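Local structure of fluoride-specific ion channel FluC (Bordetella pertussis, 5NKQ) at residues A[11-23]-A[69-81]. The protein forms a double-barrelled, fluoride-specific membrane channel that lets fluoride leave the cell, lowering its toxicity, and does not conduct chloride. Numbering follows the deposited sequence.
Sequences AIGIGATLGAWLR and LAAVTGFLGGLTT. With NA (sodium ion), chain I.
Ile12, Phe75 and Arg23 have the most surface buried where two transmembrane helices of the Fluc channel, 6-30 and 65-79, pack through facing GxxxG motifs (Gly15/Gly19 and Gly74/Gly78). The segment axes approach to 6.2 Å and cross at -32°, a spacing that brings backbones into direct contact: Gly15 CA faces Phe75 CA at 4.0 Å, and Phe75 CA donates a CA-H...O contact to Gly15 O (3.1 Å). The Phe75 side chain is a knob in the hole formed by Gly15, Leu18, Gly19 and Leu22. With CG anti to the backbone N (chi1 177°), its ring lies against 11-23, where CD1 is 3.6 Å from Gly19 CA and CZ meets the Leu22 CD2 methyl. Toward the N-terminal ends of both segments, Ile12 spreads its long branch over 69-81, CG1 against Leu69 CB and CD1 3.8 Å from Thr73 CG2. Arg23 bonds to the last turn of helix 65-79, just before the chain leaves helical geometry at Thr80, beside the sodium ion, which is bound by Gly77 O and Thr80 O together with the same pair from the second subunit. The Arg23 chain bends at chi3, bringing the guanidinium side-on to one carbonyl: NE and NH2 each donate to Gly78 O at 3.0 Å, with that oxygen only 6° out of the guanidinium plane.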
ATOM      1  N   ALA A  11       9.330  17.060  -7.574  1.00 27.81           N
ATOM      2  CA  ALA A  11       7.941  17.164  -7.138  1.00 30.22           C
ATOM      3  C   ALA A  11       7.479  15.887  -6.448  1.00 31.16           C
ATOM      4  O   ALA A  11       6.721  15.938  -5.473  1.00 31.91           O
ATOM      5  CB  ALA A  11       7.039  17.485  -8.330  1.00 27.12           C
ATOM      6  N   ILE A  12       7.925  14.730  -6.940  1.00 31.33           N
ATOM      7  CA  ILE A  12       7.558  13.470  -6.303  1.00 31.41           C
ATOM      8  C   ILE A  12       8.291  13.308  -4.977  1.00 32.20           C
ATOM      9  O   ILE A  12       7.700  12.889  -3.974  1.00 26.93           O
ATOM     10  CB  ILE A  12       7.831  12.293  -7.256  1.00 30.44           C
ATOM     11  CG1 ILE A  12       6.868  12.343  -8.441  1.00 33.05           C
ATOM     12  CG2 ILE A  12       7.711  10.963  -6.522  1.00 29.03           C
ATOM     13  CD1 ILE A  12       7.140  11.298  -9.488  1.00 31.11           C
ATOM     14  N   GLY A  13       9.580  13.651  -4.947  1.00 31.38           N
ATOM     15  CA  GLY A  13      10.343  13.514  -3.718  1.00 27.62           C
ATOM     16  C   GLY A  13       9.821  14.395  -2.600  1.00 31.42           C
ATOM     17  O   GLY A  13       9.718  13.959  -1.451  1.00 34.77           O
ATOM     18  N   ILE A  14       9.486  15.648  -2.919  1.00 31.61           N
ATOM     19  CA  ILE A  14       8.928  16.545  -1.911  1.00 33.78           C
ATOM     20  C   ILE A  14       7.581  16.027  -1.425  1.00 34.78           C
ATOM     21  O   ILE A  14       7.299  16.018  -0.220  1.00 32.17           O
ATOM     22  CB  ILE A  14       8.820  17.976  -2.466  1.00 34.41           C
ATOM     23  CG1 ILE A  14      10.213  18.546  -2.747  1.00 39.07           C
ATOM     24  CG2 ILE A  14       8.062  18.873  -1.498  1.00 31.29           C
ATOM     25  CD1 ILE A  14      10.194  19.946  -3.321  1.00 42.02           C
ATOM     26  N   GLY A  15       6.729  15.583  -2.352  1.00 34.04           N
ATOM     27  CA  GLY A  15       5.447  15.026  -1.954  1.00 29.41           C
ATOM     28  C   GLY A  15       5.597  13.768  -1.120  1.00 27.17           C
ATOM     29  O   GLY A  15       4.979  13.631  -0.061  1.00 27.25           O
ATOM     30  N   ALA A  16       6.436  12.836  -1.581  1.00 27.07           N
ATOM     31  CA  ALA A  16       6.628  11.583  -0.857  1.00 27.04           C
ATOM     32  C   ALA A  16       7.222  11.814   0.524  1.00 28.64           C
ATOM     33  O   ALA A  16       6.912  11.072   1.464  1.00 28.09           O
ATOM     34  CB  ALA A  16       7.519  10.641  -1.664  1.00 26.92           C
ATOM     35  N   THR A  17       8.077  12.828   0.668  1.00 29.53           N
ATOM     36  CA  THR A  17       8.652  13.133   1.972  1.00 29.18           C
ATOM     37  C   THR A  17       7.580  13.613   2.944  1.00 31.30           C
ATOM     38  O   THR A  17       7.530  13.171   4.099  1.00 37.17           O
ATOM     39  CB  THR A  17       9.759  14.178   1.824  1.00 30.46           C
ATOM     40  OG1 THR A  17      10.855  13.612   1.093  1.00 33.99           O
ATOM     41  CG2 THR A  17      10.250  14.632   3.185  1.00 30.75           C
ATOM     42  N   LEU A  18       6.705  14.515   2.489  1.00 32.18           N
ATOM     43  CA  LEU A  18       5.624  14.995   3.345  1.00 32.60           C
ATOM     44  C   LEU A  18       4.634  13.881   3.664  1.00 33.34           C
ATOM     45  O   LEU A  18       4.139  13.789   4.793  1.00 32.73           O
ATOM     46  CB  LEU A  18       4.911  16.170   2.676  1.00 35.98           C
ATOM     47  CG  LEU A  18       5.763  17.408   2.387  1.00 38.42           C
ATOM     48  CD1 LEU A  18       4.960  18.444   1.615  1.00 34.06           C
ATOM     49  CD2 LEU A  18       6.306  17.998   3.680  1.00 35.21           C
ATOM     50  N   GLY A  19       4.335  13.028   2.683  1.00 33.39           N
ATOM     51  CA  GLY A  19       3.411  11.932   2.925  1.00 34.79           C
ATOM     52  C   GLY A  19       3.962  10.906   3.896  1.00 27.47           C
ATOM     53  O   GLY A  19       3.228  10.379   4.738  1.00 27.55           O
ATOM     54  N   ALA A  20       5.259  10.606   3.796  1.00 27.97           N
ATOM     55  CA  ALA A  20       5.871   9.663   4.725  1.00 27.45           C
ATOM     56  C   ALA A  20       5.995  10.256   6.122  1.00 34.50           C
ATOM     57  O   ALA A  20       5.885   9.527   7.115  1.00 27.73           O
ATOM     58  CB  ALA A  20       7.241   9.229   4.209  1.00 27.36           C
ATOM     59  N   TRP A  21       6.231  11.567   6.220  1.00 33.70           N
ATOM     60  CA  TRP A  21       6.253  12.217   7.526  1.00 33.62           C
ATOM     61  C   TRP A  21       4.887  12.141   8.196  1.00 33.42           C
ATOM     62  O   TRP A  21       4.793  11.919   9.409  1.00 33.09           O
ATOM     63  CB  TRP A  21       6.695  13.674   7.383  1.00 35.28           C
ATOM     64  CG  TRP A  21       8.164  13.847   7.136  1.00 37.54           C
ATOM     65  CD1 TRP A  21       9.126  12.881   7.190  1.00 36.64           C
ATOM     66  CD2 TRP A  21       8.837  15.066   6.798  1.00 38.70           C
ATOM     67  NE1 TRP A  21      10.357  13.423   6.906  1.00 35.27           N
ATOM     68  CE2 TRP A  21      10.207  14.763   6.662  1.00 37.08           C
ATOM     69  CE3 TRP A  21       8.415  16.384   6.597  1.00 40.77           C
ATOM     70  CZ2 TRP A  21      11.158  15.730   6.335  1.00 39.34           C
ATOM     71  CZ3 TRP A  21       9.360  17.343   6.270  1.00 41.66           C
ATOM     72  CH2 TRP A  21      10.714  17.010   6.143  1.00 39.64           C
ATOM     73  N   LEU A  22       3.816  12.321   7.420  1.00 32.40           N
ATOM     74  CA  LEU A  22       2.472  12.266   7.986  1.00 32.48           C
ATOM     75  C   LEU A  22       2.122  10.855   8.444  1.00 32.00           C
ATOM     76  O   LEU A  22       1.556  10.674   9.529  1.00 35.99           O
ATOM     77  CB  LEU A  22       1.453  12.771   6.965  1.00 35.53           C
ATOM     78  CG  LEU A  22      -0.011  12.727   7.403  1.00 37.69           C
ATOM     79  CD1 LEU A  22      -0.202  13.482   8.710  1.00 33.59           C
ATOM     80  CD2 LEU A  22      -0.911  13.293   6.315  1.00 28.14           C
ATOM     81  N   ARG A  23       2.444   9.846   7.632  1.00 30.58           N
ATOM     82  CA  ARG A  23       2.195   8.466   8.039  1.00 28.57           C
ATOM     83  C   ARG A  23       2.997   8.106   9.283  1.00 30.53           C
ATOM     84  O   ARG A  23       2.498   7.411  10.175  1.00 31.94           O
ATOM     85  CB  ARG A  23       2.525   7.513   6.890  1.00 27.95           C
ATOM     86  CG  ARG A  23       2.663   6.058   7.307  1.00 28.60           C
ATOM     87  CD  ARG A  23       2.798   5.143   6.102  1.00 29.56           C
ATOM     88  NE  ARG A  23       3.762   5.650   5.129  1.00 28.94           N
ATOM     89  CZ  ARG A  23       5.060   5.365   5.142  1.00 28.79           C
ATOM     90  NH1 ARG A  23       5.555   4.572   6.082  1.00 30.71           N
ATOM     91  NH2 ARG A  23       5.862   5.872   4.217  1.00 33.04           N
ATOM     92  N   LEU A  69       1.678  14.479  -9.905  1.00 35.98           N
ATOM     93  CA  LEU A  69       2.840  13.699  -9.489  1.00 37.69           C
ATOM     94  C   LEU A  69       3.233  14.019  -8.051  1.00 37.59           C
ATOM     95  O   LEU A  69       3.619  13.122  -7.293  1.00 40.26           O
ATOM     96  CB  LEU A  69       4.008  13.952 -10.440  1.00 35.89           C
ATOM     97  CG  LEU A  69       3.843  13.388 -11.853  1.00 40.34           C
ATOM     98  CD1 LEU A  69       5.003  13.808 -12.740  1.00 40.02           C
ATOM     99  CD2 LEU A  69       3.720  11.871 -11.810  1.00 40.71           C
ATOM    100  N   ALA A  70       3.135  15.290  -7.655  1.00 36.20           N
ATOM    101  CA  ALA A  70       3.483  15.659  -6.288  1.00 36.74           C
ATOM    102  C   ALA A  70       2.401  15.238  -5.299  1.00 35.71           C
ATOM    103  O   ALA A  70       2.714  14.839  -4.173  1.00 36.06           O
ATOM    104  CB  ALA A  70       3.735  17.164  -6.197  1.00 34.29           C
ATOM    105  N   ALA A  71       1.133  15.302  -5.705  1.00 36.18           N
ATOM    106  CA  ALA A  71       0.010  15.002  -4.825  1.00 33.72           C
ATOM    107  C   ALA A  71      -0.286  13.506  -4.746  1.00 31.55           C
ATOM    108  O   ALA A  71      -0.410  12.955  -3.649  1.00 35.47           O
ATOM    109  CB  ALA A  71      -1.238  15.759  -5.290  1.00 30.92           C
ATOM    110  N   VAL A  72      -0.409  12.840  -5.893  1.00 32.01           N
ATOM    111  CA  VAL A  72      -0.814  11.438  -5.919  1.00 29.89           C
ATOM    112  C   VAL A  72       0.412  10.536  -5.867  1.00 31.24           C
ATOM    113  O   VAL A  72       0.589   9.767  -4.916  1.00 30.13           O
ATOM    114  CB  VAL A  72      -1.668  11.126  -7.160  1.00 29.99           C
ATOM    115  CG1 VAL A  72      -2.136   9.681  -7.126  1.00 28.01           C
ATOM    116  CG2 VAL A  72      -2.852  12.077  -7.243  1.00 27.16           C
ATOM    117  N   THR A  73       1.260  10.617  -6.897  1.00 32.12           N
ATOM    118  CA  THR A  73       2.452   9.776  -6.942  1.00 26.71           C
ATOM    119  C   THR A  73       3.373  10.062  -5.762  1.00 30.05           C
ATOM    120  O   THR A  73       3.964   9.140  -5.186  1.00 26.69           O
ATOM    121  CB  THR A  73       3.192   9.984  -8.264  1.00 29.62           C
ATOM    122  OG1 THR A  73       2.290   9.771  -9.357  1.00 33.16           O
ATOM    123  CG2 THR A  73       4.360   9.016  -8.384  1.00 26.57           C
ATOM    124  N   GLY A  74       3.500  11.330  -5.383  1.00 29.59           N
ATOM    125  CA  GLY A  74       4.351  11.704  -4.273  1.00 26.87           C
ATOM    126  C   GLY A  74       3.669  11.604  -2.923  1.00 32.21           C
ATOM    127  O   GLY A  74       3.906  10.652  -2.174  1.00 30.52           O
ATOM    128  N   PHE A  75       2.804  12.574  -2.614  1.00 28.45           N
ATOM    129  CA  PHE A  75       2.239  12.678  -1.271  1.00 35.05           C
ATOM    130  C   PHE A  75       1.430  11.439  -0.903  1.00 32.63           C
ATOM    131  O   PHE A  75       1.696  10.787   0.113  1.00 27.19           O
ATOM    132  CB  PHE A  75       1.377  13.938  -1.162  1.00 27.31           C
ATOM    133  CG  PHE A  75       0.698  14.089   0.169  1.00 36.59           C
ATOM    134  CD1 PHE A  75       1.414  14.495   1.283  1.00 37.31           C
ATOM    135  CD2 PHE A  75      -0.654  13.825   0.307  1.00 27.53           C
ATOM    136  CE1 PHE A  75       0.794  14.633   2.512  1.00 36.86           C
ATOM    137  CE2 PHE A  75      -1.281  13.963   1.531  1.00 31.74           C
ATOM    138  CZ  PHE A  75      -0.555  14.368   2.635  1.00 34.60           C
ATOM    139  N   LEU A  76       0.429  11.101  -1.717  1.00 30.69           N
ATOM    140  CA  LEU A  76      -0.408   9.948  -1.403  1.00 33.27           C
ATOM    141  C   LEU A  76       0.367   8.641  -1.519  1.00 36.03           C
ATOM    142  O   LEU A  76       0.043   7.667  -0.829  1.00 37.09           O
ATOM    143  CB  LEU A  76      -1.636   9.934  -2.309  1.00 32.88           C
ATOM    144  CG  LEU A  76      -2.556  11.136  -2.094  1.00 32.82           C
ATOM    145  CD1 LEU A  76      -3.729  11.103  -3.058  1.00 32.78           C
ATOM    146  CD2 LEU A  76      -3.036  11.183  -0.651  1.00 27.47           C
ATOM    147  N   GLY A  77       1.389   8.600  -2.377  1.00 34.49           N
ATOM    148  CA  GLY A  77       2.246   7.433  -2.451  1.00 29.80           C
ATOM    149  C   GLY A  77       3.166   7.277  -1.260  1.00 32.20           C
ATOM    150  O   GLY A  77       3.651   6.170  -1.004  1.00 36.56           O
ATOM    151  N   GLY A  78       3.422   8.358  -0.531  1.00 28.25           N
ATOM    152  CA  GLY A  78       4.214   8.278   0.679  1.00 27.01           C
ATOM    153  C   GLY A  78       3.347   8.141   1.912  1.00 32.43           C
ATOM    154  O   GLY A  78       3.795   7.634   2.944  1.00 33.23           O
ATOM    155  N   LEU A  79       2.092   8.586   1.808  1.00 27.20           N
ATOM    156  CA  LEU A  79       1.175   8.501   2.940  1.00 27.35           C
ATOM    157  C   LEU A  79       0.677   7.075   3.144  1.00 27.33           C
ATOM    158  O   LEU A  79       0.700   6.555   4.265  1.00 27.42           O
ATOM    159  CB  LEU A  79       0.001   9.456   2.733  1.00 27.45           C
ATOM    160  CG  LEU A  79      -1.126   9.353   3.761  1.00 37.76           C
ATOM    161  CD1 LEU A  79      -0.611   9.644   5.167  1.00 27.77           C
ATOM    162  CD2 LEU A  79      -2.262  10.289   3.391  1.00 27.73           C
ATOM    163  N   THR A  80       0.214   6.431   2.078  1.00 29.16           N
ATOM    164  CA  THR A  80      -0.262   5.061   2.187  1.00 30.62           C
ATOM    165  C   THR A  80       0.913   4.089   2.145  1.00 31.71           C
ATOM    166  O   THR A  80       2.041   4.448   1.803  1.00 31.02           O
ATOM    167  CB  THR A  80      -1.256   4.742   1.071  1.00 29.56           C
ATOM    168  OG1 THR A  80      -0.598   4.825  -0.200  1.00 30.96           O
ATOM    169  CG2 THR A  80      -2.412   5.726   1.105  1.00 27.28           C
ATOM    170  N   THR A  81       0.638   2.837   2.505  1.00 31.00           N
ATOM    171  CA  THR A  81       1.686   1.829   2.526  1.00 34.71           C
ATOM    172  C   THR A  81       1.060   0.448   2.400  1.00 35.58           C
ATOM    173  O   THR A  81       0.055   0.149   3.050  1.00 35.45           O
ATOM    174  CB  THR A  81       2.525   1.918   3.810  1.00 32.88           C
ATOM    175  OG1 THR A  81       3.432   0.811   3.868  1.00 27.03           O
ATOM    176  CG2 THR A  81       1.632   1.914   5.044  1.00 30.29           C
TER
HETATM  177 NA    NA I 201       3.532   4.184   0.133  1.00 39.07          NA